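Local coordinates for Fe-regulated protein B (Neisseria meningitidis, PDB 4AIP) that carries iron across the outer membrane as a TonB-dependent transporter, probably taking up siderophore-bound iron, and may also act as a signalling receptor, at residues K224-G229 and T726-G731; L377-I382 and Y445-H450; A581-N586 and R612-H617. One frame throughout, in Å; residues are numbered along the deposited sequence.

Contact 1 (K224-G229 and T726-G731)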
ATOM      1  N   LYS B 224      -7.796 -11.172  11.454  1.00 15.64           N
ATOM      2  CA  LYS B 224      -8.205 -10.432  12.647  1.00 18.14           C
ATOM      3  C   LYS B 224      -7.753 -11.126  13.936  1.00 16.74           C
ATOM      4  O   LYS B 224      -7.218 -12.224  13.871  1.00 20.00           O
ATOM      5  CB  LYS B 224      -9.721 -10.286  12.624  1.00 22.04           C
ATOM      6  CG  LYS B 224     -10.207  -8.969  12.098  1.00 24.42           C
ATOM      7  CD  LYS B 224      -9.677  -8.555  10.763  1.00 26.61           C
ATOM      8  CE  LYS B 224      -9.341  -7.051  10.809  1.00 33.02           C
ATOM      9  NZ  LYS B 224      -8.527  -6.581   9.649  1.00 38.69           N
ATOM     10  N   ASP B 225      -7.937 -10.459  15.088  1.00 15.55           N
ATOM     11  CA  ASP B 225      -7.879 -11.099  16.392  1.00 16.82           C
ATOM     12  C   ASP B 225      -8.673 -12.414  16.355  1.00 19.78           C
ATOM     13  O   ASP B 225      -9.867 -12.412  15.917  1.00 16.47           O
ATOM     14  CB  ASP B 225      -8.453 -10.190  17.477  1.00 13.11           C
ATOM     15  CG  ASP B 225      -7.515  -9.066  17.807  1.00 15.00           C
ATOM     16  OD1 ASP B 225      -6.358  -9.059  17.302  1.00  9.68           O
ATOM     17  OD2 ASP B 225      -7.897  -8.190  18.603  1.00 17.06           O
ATOM     18  N   TYR B 226      -8.020 -13.519  16.752  1.00 24.81           N
ATOM     19  CA  TYR B 226      -8.673 -14.807  16.730  1.00 28.58           C
ATOM     20  C   TYR B 226      -9.393 -15.097  18.035  1.00 29.42           C
ATOM     21  O   TYR B 226      -8.967 -14.672  19.110  1.00 29.30           O
ATOM     22  CB  TYR B 226      -7.689 -15.941  16.380  1.00 29.91           C
ATOM     23  CG  TYR B 226      -6.728 -16.316  17.475  1.00 30.57           C
ATOM     24  CD1 TYR B 226      -5.507 -15.664  17.607  1.00 29.42           C
ATOM     25  CD2 TYR B 226      -7.045 -17.333  18.385  1.00 32.18           C
ATOM     26  CE1 TYR B 226      -4.611 -15.999  18.589  1.00 28.99           C
ATOM     27  CE2 TYR B 226      -6.142 -17.685  19.403  1.00 30.84           C
ATOM     28  CZ  TYR B 226      -4.921 -17.004  19.492  1.00 29.55           C
ATOM     29  OH  TYR B 226      -4.035 -17.298  20.492  1.00 28.69           O
ATOM     30  N   GLU B 227     -10.494 -15.827  17.905  1.00 30.05           N
ATOM     31  CA  GLU B 227     -11.281 -16.270  19.033  1.00 31.63           C
ATOM     32  C   GLU B 227     -10.730 -17.621  19.514  1.00 31.37           C
ATOM     33  O   GLU B 227     -10.628 -18.561  18.741  1.00 30.98           O
ATOM     34  CB  GLU B 227     -12.725 -16.393  18.590  1.00 32.16           C
ATOM     35  CG  GLU B 227     -13.727 -16.756  19.655  1.00 36.46           C
ATOM     36  CD  GLU B 227     -15.165 -16.592  19.162  1.00 40.82           C
ATOM     37  OE1 GLU B 227     -15.456 -15.574  18.492  1.00 39.60           O
ATOM     38  OE2 GLU B 227     -15.991 -17.485  19.466  1.00 41.72           O
ATOM     39  N   ALA B 228     -10.339 -17.712  20.781  1.00 31.93           N
ATOM     40  CA  ALA B 228      -9.934 -19.007  21.359  1.00 33.55           C
ATOM     41  C   ALA B 228     -11.154 -19.903  21.607  1.00 36.33           C
ATOM     42  O   ALA B 228     -12.304 -19.472  21.443  1.00 34.43           O
ATOM     43  CB  ALA B 228      -9.180 -18.798  22.608  1.00 31.60           C
ATOM     44  N   GLY B 229     -10.899 -21.149  21.981  1.00 42.82           N
ATOM     45  CA  GLY B 229     -11.957 -22.090  22.274  1.00 48.48           C
ATOM     46  C   GLY B 229     -12.829 -21.663  23.442  1.00 51.06           C
ATOM     47  O   GLY B 229     -12.577 -20.674  24.145  1.00 52.13           O
ATOM     48  N   THR B 726      -0.258 -18.397  28.348  1.00 26.54           N
ATOM     49  CA  THR B 726       0.147 -17.370  27.409  1.00 23.62           C
ATOM     50  C   THR B 726      -0.796 -17.131  26.229  1.00 23.84           C
ATOM     51  O   THR B 726      -1.451 -16.112  26.197  1.00 23.28           O
ATOM     52  CB  THR B 726       1.544 -17.612  26.850  1.00 21.99           C
ATOM     53  OG1 THR B 726       1.511 -18.712  25.929  1.00 18.91           O
ATOM     54  CG2 THR B 726       2.500 -17.843  27.952  1.00 21.34           C
ATOM     55  N   LEU B 727      -0.807 -18.026  25.238  1.00 22.83           N
ATOM     56  CA  LEU B 727      -1.630 -17.811  24.056  1.00 21.65           C
ATOM     57  C   LEU B 727      -2.324 -19.082  23.620  1.00 20.44           C
ATOM     58  O   LEU B 727      -1.678 -20.033  23.217  1.00 20.81           O
ATOM     59  CB  LEU B 727      -0.811 -17.222  22.877  1.00 21.53           C
ATOM     60  CG  LEU B 727      -0.219 -15.825  23.014  1.00 21.23           C
ATOM     61  CD1 LEU B 727       0.657 -15.542  21.834  1.00 23.26           C
ATOM     62  CD2 LEU B 727      -1.292 -14.812  23.098  1.00 21.00           C
ATOM     63  N   PRO B 728      -3.658 -19.085  23.666  1.00 20.20           N
ATOM     64  CA  PRO B 728      -4.372 -20.337  23.420  1.00 20.15           C
ATOM     65  C   PRO B 728      -4.400 -20.704  21.954  1.00 20.38           C
ATOM     66  O   PRO B 728      -4.102 -19.889  21.097  1.00 20.55           O
ATOM     67  CB  PRO B 728      -5.801 -20.050  23.941  1.00 20.17           C
ATOM     68  CG  PRO B 728      -5.950 -18.589  23.932  1.00 19.93           C
ATOM     69  CD  PRO B 728      -4.562 -17.950  23.936  1.00 18.96           C
ATOM     70  N   GLY B 729      -4.757 -21.954  21.673  1.00 20.48           N
ATOM     71  CA  GLY B 729      -5.032 -22.401  20.288  1.00 17.47           C
ATOM     72  C   GLY B 729      -6.233 -21.676  19.690  1.00 18.05           C
ATOM     73  O   GLY B 729      -7.072 -21.090  20.416  1.00 17.30           O
ATOM     74  N   VAL B 730      -6.337 -21.712  18.365  1.00 16.89           N
ATOM     75  CA  VAL B 730      -7.408 -21.007  17.756  1.00 15.74           C
ATOM     76  C   VAL B 730      -8.621 -21.799  18.093  1.00 17.41           C
ATOM     77  O   VAL B 730      -8.627 -23.039  18.036  1.00 19.48           O
ATOM     78  CB  VAL B 730      -7.238 -20.801  16.210  1.00 17.97           C
ATOM     79  CG1 VAL B 730      -8.454 -20.044  15.616  1.00 11.13           C
ATOM     80  CG2 VAL B 730      -5.891 -19.997  15.859  1.00 12.16           C
ATOM     81  N   GLY B 731      -9.669 -21.104  18.505  1.00 16.70           N
ATOM     82  CA  GLY B 731     -10.915 -21.784  18.638  1.00 14.48           C
ATOM     83  C   GLY B 731     -11.378 -22.245  17.287  1.00 16.20           C
ATOM     84  O   GLY B 731     -10.653 -22.215  16.301  1.00 17.82           O
TER
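Tyr226 pushes its ring end-on against the extended run Pro728-Val730, and the close packing gathers round this ring, Ala228 and Gly731. With chi1 at 74°, its CG is tucked over its own backbone, flanked by N and C, which turns the ring toward 726-731. The phenol OH donates a hydrogen bond to Pro728 O at 2.7 Å, the donor tilted 16° from the carbonyl plane. Pro728 O and Gly729 O both border the ring roughly in plane, whereas Val730 comes over one face: its CG2 is 4.2 Å from the centroid of the Tyr226 ring, a CH-pi contact.

Beside the ring, Ala228 CB meets Pro728 CG at 3.5 Å. Gly731 has its bare CA against the backbone, 3.4 Å from Gly229 N, and its own N donates to Glu227 O at 2.7 Å. That second bond falls on a carbonyl lone pair but is bent, with 140° at the hydrogen.

Neither segment is regular strand here. Residues 224-229 follow strand 212-223. Loop residues 726-731, within a predicted TonB C-terminal box, lead into the last strand of the barrel, 733-741. By the usual topology of TonB-dependent receptors, both loops lie on the extracellular side, and the contact ties one to the other near the barrel seam. Asn710 ND2 holds Val730 O, and Asn196 OD1 takes Glu227 N.

The packing is looser around Glu227, which is partly exposed. Its carbonyl belongs to the contact, yet its extended side chain makes no close approach to 726-731 and touches Lys239 instead. Farther out, Lys224 takes no part in the join and packs on Arg358 of the second subunit, with a long, weak ion pair to Glu336 of that subunit.

Contact 2 (L377-I382 and Y445-H450). Unlike the reference sequence in segment 445-450: Ile446 (reference Val).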
ATOM      1  N   LEU B 377      29.084 -43.212  -4.301  1.00 32.38           N
ATOM      2  CA  LEU B 377      28.999 -41.830  -4.618  1.00 27.56           C
ATOM      3  C   LEU B 377      29.827 -41.107  -3.612  1.00 24.15           C
ATOM      4  O   LEU B 377      29.845 -41.454  -2.438  1.00 20.78           O
ATOM      5  CB  LEU B 377      27.537 -41.341  -4.580  1.00 29.93           C
ATOM      6  CG  LEU B 377      27.219 -39.884  -5.029  1.00 24.52           C
ATOM      7  CD1 LEU B 377      27.271 -39.714  -6.548  1.00 35.03           C
ATOM      8  CD2 LEU B 377      25.842 -39.498  -4.518  1.00 22.08           C
ATOM      9  N   LEU B 378      30.515 -40.071  -4.070  1.00 21.97           N
ATOM     10  CA  LEU B 378      31.285 -39.222  -3.163  1.00 18.52           C
ATOM     11  C   LEU B 378      30.683 -37.865  -3.240  1.00 16.40           C
ATOM     12  O   LEU B 378      30.586 -37.308  -4.314  1.00 17.07           O
ATOM     13  CB  LEU B 378      32.757 -39.192  -3.578  1.00 17.32           C
ATOM     14  CG  LEU B 378      33.667 -38.444  -2.611  1.00 21.09           C
ATOM     15  CD1 LEU B 378      33.929 -39.244  -1.338  1.00 20.51           C
ATOM     16  CD2 LEU B 378      35.023 -38.023  -3.280  1.00 17.44           C
ATOM     17  N   LYS B 379      30.238 -37.346  -2.123  1.00 14.55           N
ATOM     18  CA  LYS B 379      29.711 -35.979  -2.076  1.00 13.81           C
ATOM     19  C   LYS B 379      30.784 -35.207  -1.360  1.00 13.63           C
ATOM     20  O   LYS B 379      31.418 -35.757  -0.461  1.00 13.45           O
ATOM     21  CB  LYS B 379      28.459 -35.869  -1.224  1.00 12.45           C
ATOM     22  CG  LYS B 379      27.330 -36.735  -1.638  1.00 14.93           C
ATOM     23  CD  LYS B 379      26.116 -36.581  -0.705  1.00 22.19           C
ATOM     24  CE  LYS B 379      25.176 -35.496  -1.190  1.00 28.90           C
ATOM     25  NZ  LYS B 379      24.644 -35.886  -2.529  1.00 42.78           N
ATOM     26  N   TYR B 380      30.983 -33.943  -1.742  1.00 11.45           N
ATOM     27  CA  TYR B 380      31.916 -33.099  -1.043  1.00 11.08           C
ATOM     28  C   TYR B 380      31.502 -31.691  -1.390  1.00  9.78           C
ATOM     29  O   TYR B 380      30.885 -31.479  -2.423  1.00  9.97           O
ATOM     30  CB  TYR B 380      33.392 -33.391  -1.454  1.00 12.27           C
ATOM     31  CG  TYR B 380      33.656 -33.346  -2.932  1.00 14.04           C
ATOM     32  CD1 TYR B 380      34.013 -32.160  -3.565  1.00 15.83           C
ATOM     33  CD2 TYR B 380      33.561 -34.509  -3.711  1.00 16.23           C
ATOM     34  CE1 TYR B 380      34.256 -32.115  -4.979  1.00 16.44           C
ATOM     35  CE2 TYR B 380      33.840 -34.496  -5.114  1.00 23.46           C
ATOM     36  CZ  TYR B 380      34.172 -33.297  -5.735  1.00 23.83           C
ATOM     37  OH  TYR B 380      34.400 -33.296  -7.097  1.00 40.30           O
ATOM     38  N   GLY B 381      31.854 -30.730  -0.537  1.00  7.47           N
ATOM     39  CA  GLY B 381      31.514 -29.388  -0.804  1.00  6.00           C
ATOM     40  C   GLY B 381      31.897 -28.480   0.321  1.00  6.39           C
ATOM     41  O   GLY B 381      32.678 -28.849   1.246  1.00  6.14           O
ATOM     42  N   ILE B 382      31.362 -27.265   0.272  1.00  6.88           N
ATOM     43  CA  ILE B 382      31.783 -26.253   1.249  1.00  7.78           C
ATOM     44  C   ILE B 382      30.541 -25.412   1.554  1.00  9.34           C
ATOM     45  O   ILE B 382      29.699 -25.221   0.673  1.00 10.25           O
ATOM     46  CB  ILE B 382      32.963 -25.441   0.663  1.00  8.48           C
ATOM     47  CG1 ILE B 382      33.211 -24.161   1.436  1.00 10.31           C
ATOM     48  CG2 ILE B 382      32.721 -25.088  -0.832  1.00  8.03           C
ATOM     49  CD1 ILE B 382      32.619 -22.972   0.680  1.00 12.67           C
ATOM     50  N   TYR B 445      33.238 -30.445   3.687  1.00 14.93           N
ATOM     51  CA  TYR B 445      32.733 -31.753   4.110  1.00 16.75           C
ATOM     52  C   TYR B 445      32.952 -32.734   2.990  1.00 19.20           C
ATOM     53  O   TYR B 445      33.109 -32.313   1.847  1.00 16.43           O
ATOM     54  CB  TYR B 445      31.241 -31.691   4.509  1.00 17.97           C
ATOM     55  CG  TYR B 445      30.335 -31.506   3.307  1.00 19.42           C
ATOM     56  CD1 TYR B 445      29.985 -32.627   2.519  1.00 19.62           C
ATOM     57  CD2 TYR B 445      29.861 -30.233   2.930  1.00 19.52           C
ATOM     58  CE1 TYR B 445      29.217 -32.514   1.422  1.00 19.08           C
ATOM     59  CE2 TYR B 445      29.051 -30.101   1.804  1.00 19.85           C
ATOM     60  CZ  TYR B 445      28.758 -31.266   1.075  1.00 21.11           C
ATOM     61  OH  TYR B 445      28.011 -31.233  -0.035  1.00 20.13           O
ATOM     62  N   ILE B 446      32.973 -34.020   3.336  1.00 19.77           N
ATOM     63  CA  ILE B 446      33.004 -35.123   2.401  1.00 19.34           C
ATOM     64  C   ILE B 446      32.177 -36.270   2.951  1.00 18.21           C
ATOM     65  O   ILE B 446      32.188 -36.564   4.134  1.00 15.23           O
ATOM     66  CB  ILE B 446      34.348 -35.815   2.356  1.00 20.67           C
ATOM     67  CG1 ILE B 446      35.299 -35.258   3.393  1.00 21.68           C
ATOM     68  CG2 ILE B 446      34.887 -35.944   0.964  1.00 21.19           C
ATOM     69  CD1 ILE B 446      36.098 -36.332   3.977  1.00 21.89           C
ATOM     70  N   GLU B 447      31.564 -36.989   2.057  1.00 18.13           N
ATOM     71  CA  GLU B 447      30.723 -38.070   2.408  1.00 20.41           C
ATOM     72  C   GLU B 447      30.829 -39.156   1.373  1.00 21.00           C
ATOM     73  O   GLU B 447      30.680 -38.897   0.170  1.00 23.13           O
ATOM     74  CB  GLU B 447      29.294 -37.600   2.385  1.00 20.86           C
ATOM     75  CG  GLU B 447      28.683 -37.669   3.701  1.00 21.63           C
ATOM     76  CD  GLU B 447      27.199 -37.534   3.625  1.00 22.10           C
ATOM     77  OE1 GLU B 447      26.547 -37.906   2.592  1.00 22.33           O
ATOM     78  OE2 GLU B 447      26.694 -37.028   4.636  1.00 23.61           O
ATOM     79  N   ALA B 448      31.036 -40.377   1.831  1.00 18.99           N
ATOM     80  CA  ALA B 448      31.012 -41.475   0.893  1.00 18.70           C
ATOM     81  C   ALA B 448      29.781 -42.315   1.137  1.00 18.41           C
ATOM     82  O   ALA B 448      29.471 -42.637   2.289  1.00 17.11           O
ATOM     83  CB  ALA B 448      32.254 -42.306   1.016  1.00 18.48           C
ATOM     84  N   ILE B 449      29.085 -42.661   0.052  1.00 19.78           N
ATOM     85  CA  ILE B 449      27.888 -43.474   0.128  1.00 21.63           C
ATOM     86  C   ILE B 449      28.118 -44.716  -0.692  1.00 24.50           C
ATOM     87  O   ILE B 449      28.257 -44.666  -1.903  1.00 23.70           O
ATOM     88  CB  ILE B 449      26.667 -42.755  -0.388  1.00 21.26           C
ATOM     89  CG1 ILE B 449      26.418 -41.528   0.491  1.00 22.08           C
ATOM     90  CG2 ILE B 449      25.425 -43.649  -0.312  1.00 20.37           C
ATOM     91  CD1 ILE B 449      25.710 -40.453  -0.235  1.00 21.71           C
ATOM     92  N   HIS B 450      28.156 -45.837   0.008  1.00 26.03           N
ATOM     93  CA  HIS B 450      28.546 -47.047  -0.616  1.00 25.06           C
ATOM     94  C   HIS B 450      27.450 -48.064  -0.445  1.00 25.77           C
ATOM     95  O   HIS B 450      27.010 -48.307   0.684  1.00 25.05           O
ATOM     96  CB  HIS B 450      29.837 -47.554   0.009  1.00 24.37           C
ATOM     97  CG  HIS B 450      30.387 -48.761  -0.679  1.00 23.51           C
ATOM     98  ND1 HIS B 450      30.520 -48.824  -2.057  1.00 23.44           N
ATOM     99  CD2 HIS B 450      30.831 -49.955  -0.197  1.00 21.68           C
ATOM    100  CE1 HIS B 450      31.025 -50.014  -2.391  1.00 22.58           C
ATOM    101  NE2 HIS B 450      31.210 -50.722  -1.284  1.00 21.75           N
TER
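Leu377 pairs with Ile449, Lys379 with Glu447 and Gly381 with Tyr445, each through two reciprocal backbone hydrogen bonds, in an antiparallel ladder whose axes run 4.5 Å apart. The bonds are shortest at the centre: Lys379 N reaches Glu447 O at 2.8 Å.

Aromatic packing is concentrated at Gly381. Tyr445, with chi1 at 72°, folds its ring across the neighbouring strand over this glycine, and Gly381 CA lies 4.1 Å from the ring centroid, off-centre. This is the glycine-aromatic pairing often called aromatic rescue.

Apolar contacts hold the other face of the sheet, where Ile446 CG2 touches Tyr380 CB at 3.8 Å and Leu378 CD1 at 4.1 Å.

The charged chains of Lys379 and Glu447 run side by side without pairing: Lys379 NZ stays 5.8 Å from Glu447 OE1. Lys379, bent at its last two torsions, forms a salt bridge with Asp369, while Glu447 OE2 accepts a bond from Ser157 N of the plug, which marks this face as the barrel interior.

Strand 355-371 flanks 376-390 on one side, its Phe368 ring nearly parallel to that of Tyr380, and strand 455-469 continues the wall beyond 438-452.

Contact 3 (A581-N586 and R612-H617)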
ATOM      1  N   ALA B 581      27.988 -23.540  29.143  1.00 21.93           N
ATOM      2  CA  ALA B 581      27.443 -23.571  30.460  1.00 21.09           C
ATOM      3  C   ALA B 581      26.769 -24.847  30.835  1.00 19.60           C
ATOM      4  O   ALA B 581      26.101 -24.865  31.865  1.00 21.26           O
ATOM      5  CB  ALA B 581      26.516 -22.339  30.727  1.00 20.42           C
ATOM      6  N   GLY B 582      26.906 -25.890  30.026  1.00 18.56           N
ATOM      7  CA  GLY B 582      26.214 -27.153  30.369  1.00 20.19           C
ATOM      8  C   GLY B 582      26.159 -28.185  29.273  1.00 19.72           C
ATOM      9  O   GLY B 582      26.957 -28.125  28.337  1.00 19.95           O
ATOM     10  N   TYR B 583      25.209 -29.119  29.374  1.00 19.93           N
ATOM     11  CA  TYR B 583      25.048 -30.121  28.323  1.00 20.13           C
ATOM     12  C   TYR B 583      23.582 -30.410  28.123  1.00 19.75           C
ATOM     13  O   TYR B 583      22.740 -29.928  28.883  1.00 20.02           O
ATOM     14  CB  TYR B 583      25.907 -31.397  28.568  1.00 21.31           C
ATOM     15  CG  TYR B 583      25.593 -32.203  29.845  1.00 23.41           C
ATOM     16  CD1 TYR B 583      26.182 -31.870  31.068  1.00 28.80           C
ATOM     17  CD2 TYR B 583      24.716 -33.306  29.824  1.00 27.46           C
ATOM     18  CE1 TYR B 583      25.909 -32.604  32.264  1.00 29.88           C
ATOM     19  CE2 TYR B 583      24.447 -34.056  31.012  1.00 30.04           C
ATOM     20  CZ  TYR B 583      25.057 -33.688  32.229  1.00 31.96           C
ATOM     21  OH  TYR B 583      24.792 -34.386  33.403  1.00 30.12           O
ATOM     22  N   ILE B 584      23.270 -31.174  27.081  1.00 18.20           N
ATOM     23  CA  ILE B 584      21.912 -31.429  26.764  1.00 16.42           C
ATOM     24  C   ILE B 584      21.727 -32.908  26.482  1.00 16.69           C
ATOM     25  O   ILE B 584      22.618 -33.551  25.869  1.00 15.31           O
ATOM     26  CB  ILE B 584      21.388 -30.556  25.590  1.00 17.21           C
ATOM     27  CG1 ILE B 584      21.514 -29.047  25.911  1.00 18.70           C
ATOM     28  CG2 ILE B 584      19.880 -30.875  25.265  1.00 14.91           C
ATOM     29  CD1 ILE B 584      21.660 -28.163  24.699  1.00 16.83           C
ATOM     30  N   LYS B 585      20.583 -33.431  26.968  1.00 13.20           N
ATOM     31  CA  LYS B 585      20.164 -34.740  26.601  1.00 15.50           C
ATOM     32  C   LYS B 585      18.846 -34.747  25.916  1.00 13.85           C
ATOM     33  O   LYS B 585      17.978 -33.994  26.245  1.00 14.32           O
ATOM     34  CB  LYS B 585      20.134 -35.689  27.796  1.00 18.00           C
ATOM     35  CG  LYS B 585      21.204 -36.771  27.647  1.00 23.13           C
ATOM     36  CD  LYS B 585      22.368 -36.601  28.605  1.00 25.99           C
ATOM     37  CE  LYS B 585      23.646 -37.232  28.007  1.00 28.48           C
ATOM     38  NZ  LYS B 585      23.625 -38.719  27.782  1.00 26.79           N
ATOM     39  N   ASN B 586      18.711 -35.575  24.912  1.00 13.12           N
ATOM     40  CA  ASN B 586      17.430 -35.801  24.396  1.00 15.13           C
ATOM     41  C   ASN B 586      17.302 -37.260  24.027  1.00 16.38           C
ATOM     42  O   ASN B 586      18.307 -37.886  23.676  1.00 18.45           O
ATOM     43  CB  ASN B 586      17.159 -34.886  23.205  1.00 15.32           C
ATOM     44  CG  ASN B 586      15.678 -34.754  22.904  1.00 17.67           C
ATOM     45  OD1 ASN B 586      14.815 -35.164  23.709  1.00 21.94           O
ATOM     46  ND2 ASN B 586      15.366 -34.219  21.731  1.00 20.65           N
ATOM     47  N   ARG B 612      16.330 -32.348  27.881  1.00 14.36           N
ATOM     48  CA  ARG B 612      16.873 -31.980  29.186  1.00 17.14           C
ATOM     49  C   ARG B 612      18.181 -31.195  29.144  1.00 19.09           C
ATOM     50  O   ARG B 612      19.144 -31.578  28.456  1.00 18.77           O
ATOM     51  CB  ARG B 612      17.051 -33.241  30.068  1.00 17.57           C
ATOM     52  CG  ARG B 612      15.725 -33.827  30.605  1.00 14.99           C
ATOM     53  CD  ARG B 612      14.905 -32.745  31.380  1.00 18.39           C
ATOM     54  NE  ARG B 612      13.660 -33.341  31.877  1.00 23.28           N
ATOM     55  CZ  ARG B 612      12.522 -33.380  31.203  1.00 26.57           C
ATOM     56  NH1 ARG B 612      12.425 -32.825  29.991  1.00 32.57           N
ATOM     57  NH2 ARG B 612      11.482 -33.989  31.729  1.00 26.12           N
ATOM     58  N   PHE B 613      18.195 -30.123  29.935  1.00 20.38           N
ATOM     59  CA  PHE B 613      19.256 -29.145  29.977  1.00 21.66           C
ATOM     60  C   PHE B 613      19.895 -29.152  31.380  1.00 23.08           C
ATOM     61  O   PHE B 613      19.261 -28.823  32.384  1.00 23.49           O
ATOM     62  CB  PHE B 613      18.688 -27.765  29.598  1.00 21.25           C
ATOM     63  CG  PHE B 613      18.372 -27.635  28.151  1.00 21.33           C
ATOM     64  CD1 PHE B 613      17.367 -28.400  27.570  1.00 27.18           C
ATOM     65  CD2 PHE B 613      19.111 -26.808  27.351  1.00 22.83           C
ATOM     66  CE1 PHE B 613      17.093 -28.326  26.213  1.00 24.63           C
ATOM     67  CE2 PHE B 613      18.844 -26.714  26.012  1.00 24.26           C
ATOM     68  CZ  PHE B 613      17.831 -27.477  25.439  1.00 26.16           C
ATOM     69  N   TYR B 614      21.161 -29.545  31.405  1.00 24.46           N
ATOM     70  CA  TYR B 614      21.922 -29.801  32.603  1.00 24.77           C
ATOM     71  C   TYR B 614      22.913 -28.688  32.814  1.00 26.82           C
ATOM     72  O   TYR B 614      23.827 -28.539  32.027  1.00 31.07           O
ATOM     73  CB  TYR B 614      22.663 -31.088  32.433  1.00 22.91           C
ATOM     74  CG  TYR B 614      21.748 -32.261  32.444  1.00 22.25           C
ATOM     75  CD1 TYR B 614      21.341 -32.858  33.658  1.00 23.42           C
ATOM     76  CD2 TYR B 614      21.267 -32.791  31.260  1.00 22.08           C
ATOM     77  CE1 TYR B 614      20.465 -33.947  33.672  1.00 16.69           C
ATOM     78  CE2 TYR B 614      20.379 -33.878  31.255  1.00 19.34           C
ATOM     79  CZ  TYR B 614      19.985 -34.435  32.457  1.00 17.18           C
ATOM     80  OH  TYR B 614      19.142 -35.508  32.417  1.00 16.25           O
ATOM     81  N   ASP B 615      22.689 -27.878  33.843  1.00 28.34           N
ATOM     82  CA  ASP B 615      23.538 -26.754  34.187  1.00 29.09           C
ATOM     83  C   ASP B 615      24.816 -27.247  34.818  1.00 30.28           C
ATOM     84  O   ASP B 615      24.782 -28.167  35.664  1.00 30.53           O
ATOM     85  CB  ASP B 615      22.814 -25.874  35.208  1.00 30.78           C
ATOM     86  CG  ASP B 615      22.013 -24.774  34.564  1.00 30.54           C
ATOM     87  OD1 ASP B 615      22.610 -23.740  34.177  1.00 32.03           O
ATOM     88  OD2 ASP B 615      20.786 -24.966  34.444  1.00 33.87           O
ATOM     89  N   THR B 616      25.923 -26.589  34.458  1.00 30.14           N
ATOM     90  CA  THR B 616      27.282 -27.061  34.718  1.00 30.02           C
ATOM     91  C   THR B 616      28.129 -25.946  35.317  1.00 30.59           C
ATOM     92  O   THR B 616      29.275 -26.153  35.806  1.00 31.72           O
ATOM     93  CB  THR B 616      27.870 -27.582  33.382  1.00 29.85           C
ATOM     94  OG1 THR B 616      27.768 -29.012  33.357  1.00 29.71           O
ATOM     95  CG2 THR B 616      29.298 -27.159  33.141  1.00 29.44           C
ATOM     96  N   HIS B 617      27.516 -24.774  35.310  1.00 29.39           N
ATOM     97  CA  HIS B 617      28.145 -23.504  35.597  1.00 29.63           C
ATOM     98  C   HIS B 617      27.581 -22.966  36.908  1.00 30.44           C
ATOM     99  O   HIS B 617      26.381 -23.077  37.167  1.00 31.42           O
ATOM    100  CB  HIS B 617      27.835 -22.571  34.426  1.00 28.63           C
ATOM    101  CG  HIS B 617      28.568 -21.289  34.481  1.00 28.12           C
ATOM    102  ND1 HIS B 617      28.142 -20.235  35.253  1.00 31.84           N
ATOM    103  CD2 HIS B 617      29.716 -20.895  33.891  1.00 25.59           C
ATOM    104  CE1 HIS B 617      28.994 -19.234  35.128  1.00 29.72           C
ATOM    105  NE2 HIS B 617      29.962 -19.616  34.314  1.00 25.70           N
TER
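Tyr583 and Tyr614 meet on one face of a beta hairpin through opposite choices of first torsion. Tyr583 takes chi1 62°, CG between the backbone N and the carbonyl carbon, which carries the ring across the hairpin until its face meets Tyr614 CB; Tyr614, at -70°, has CG anti to its carbonyl carbon and swings its ring along the strand toward Lys585. As a result Tyr614 CB, not the ring, sits over the middle of the Tyr583 face, 3.5 Å from its centroid. The two rings lie almost parallel, at 9°, but with centroids 4.7 Å from each other they are displaced so far that little of one ring covers the other. Their closest atoms are Tyr583 CE2 and Tyr614 CD2, at 3.4 Å. Lys585 CB reaches the edge of the Tyr614 ring, 3.9 Å from Tyr614 CE2.

On the reverse face Ile584 and Phe613 lie side by side. Ile584 CG1 stands over the Phe613 ring, 3.8 Å from its centroid and nearer the CD2-CE2 side than the middle, while Ile584 CD1 presses on Phe613 CE2. Phe613 also touches Met112 of the plug, so this side looks into the barrel.

Paired backbone bonds join Tyr583 with Tyr614 and Lys585 with Arg612; Lys585 N to Arg612 O is 2.8 Å. Toward the hairpin's open end the ladder frays: Ala581 O receives Thr616 N at 3.1 Å through a bent bond, and strand 600-615 gives way to loop. His617 continues with CB against Ala581 CB, its NE2 bonded to Gln567 OE1.

Between the side chains the contact is thus carried by dispersion and CH-pi packing, while the polar ends of Arg612 and Asp615 find partners outside it, Gln631 and Leu622 N; directional bonding across the pair is left to the backbone.

Contact 1 brackets nearly the whole barrel sequence, and contacts 2 and 3 are nested inside it in series. Contacts 2 and 3 join neighbouring strands of the barrel wall, 376-390 with 438-452 and 575-597 with 600-615, with plug residues against their inner faces; contact 1 joins loops at the outer rim, following strand 212-223 and preceding 733-741. The centres of contacts 1 and 2 are about 47 Å apart, on opposite sides of the chain's centre; the centre of contact 3 is about 34 Å from that of contact 1 and about 32 Å from that of contact 2. By family topology contact 1 is probably on the extracellular side and contact 2 nearer the periplasm.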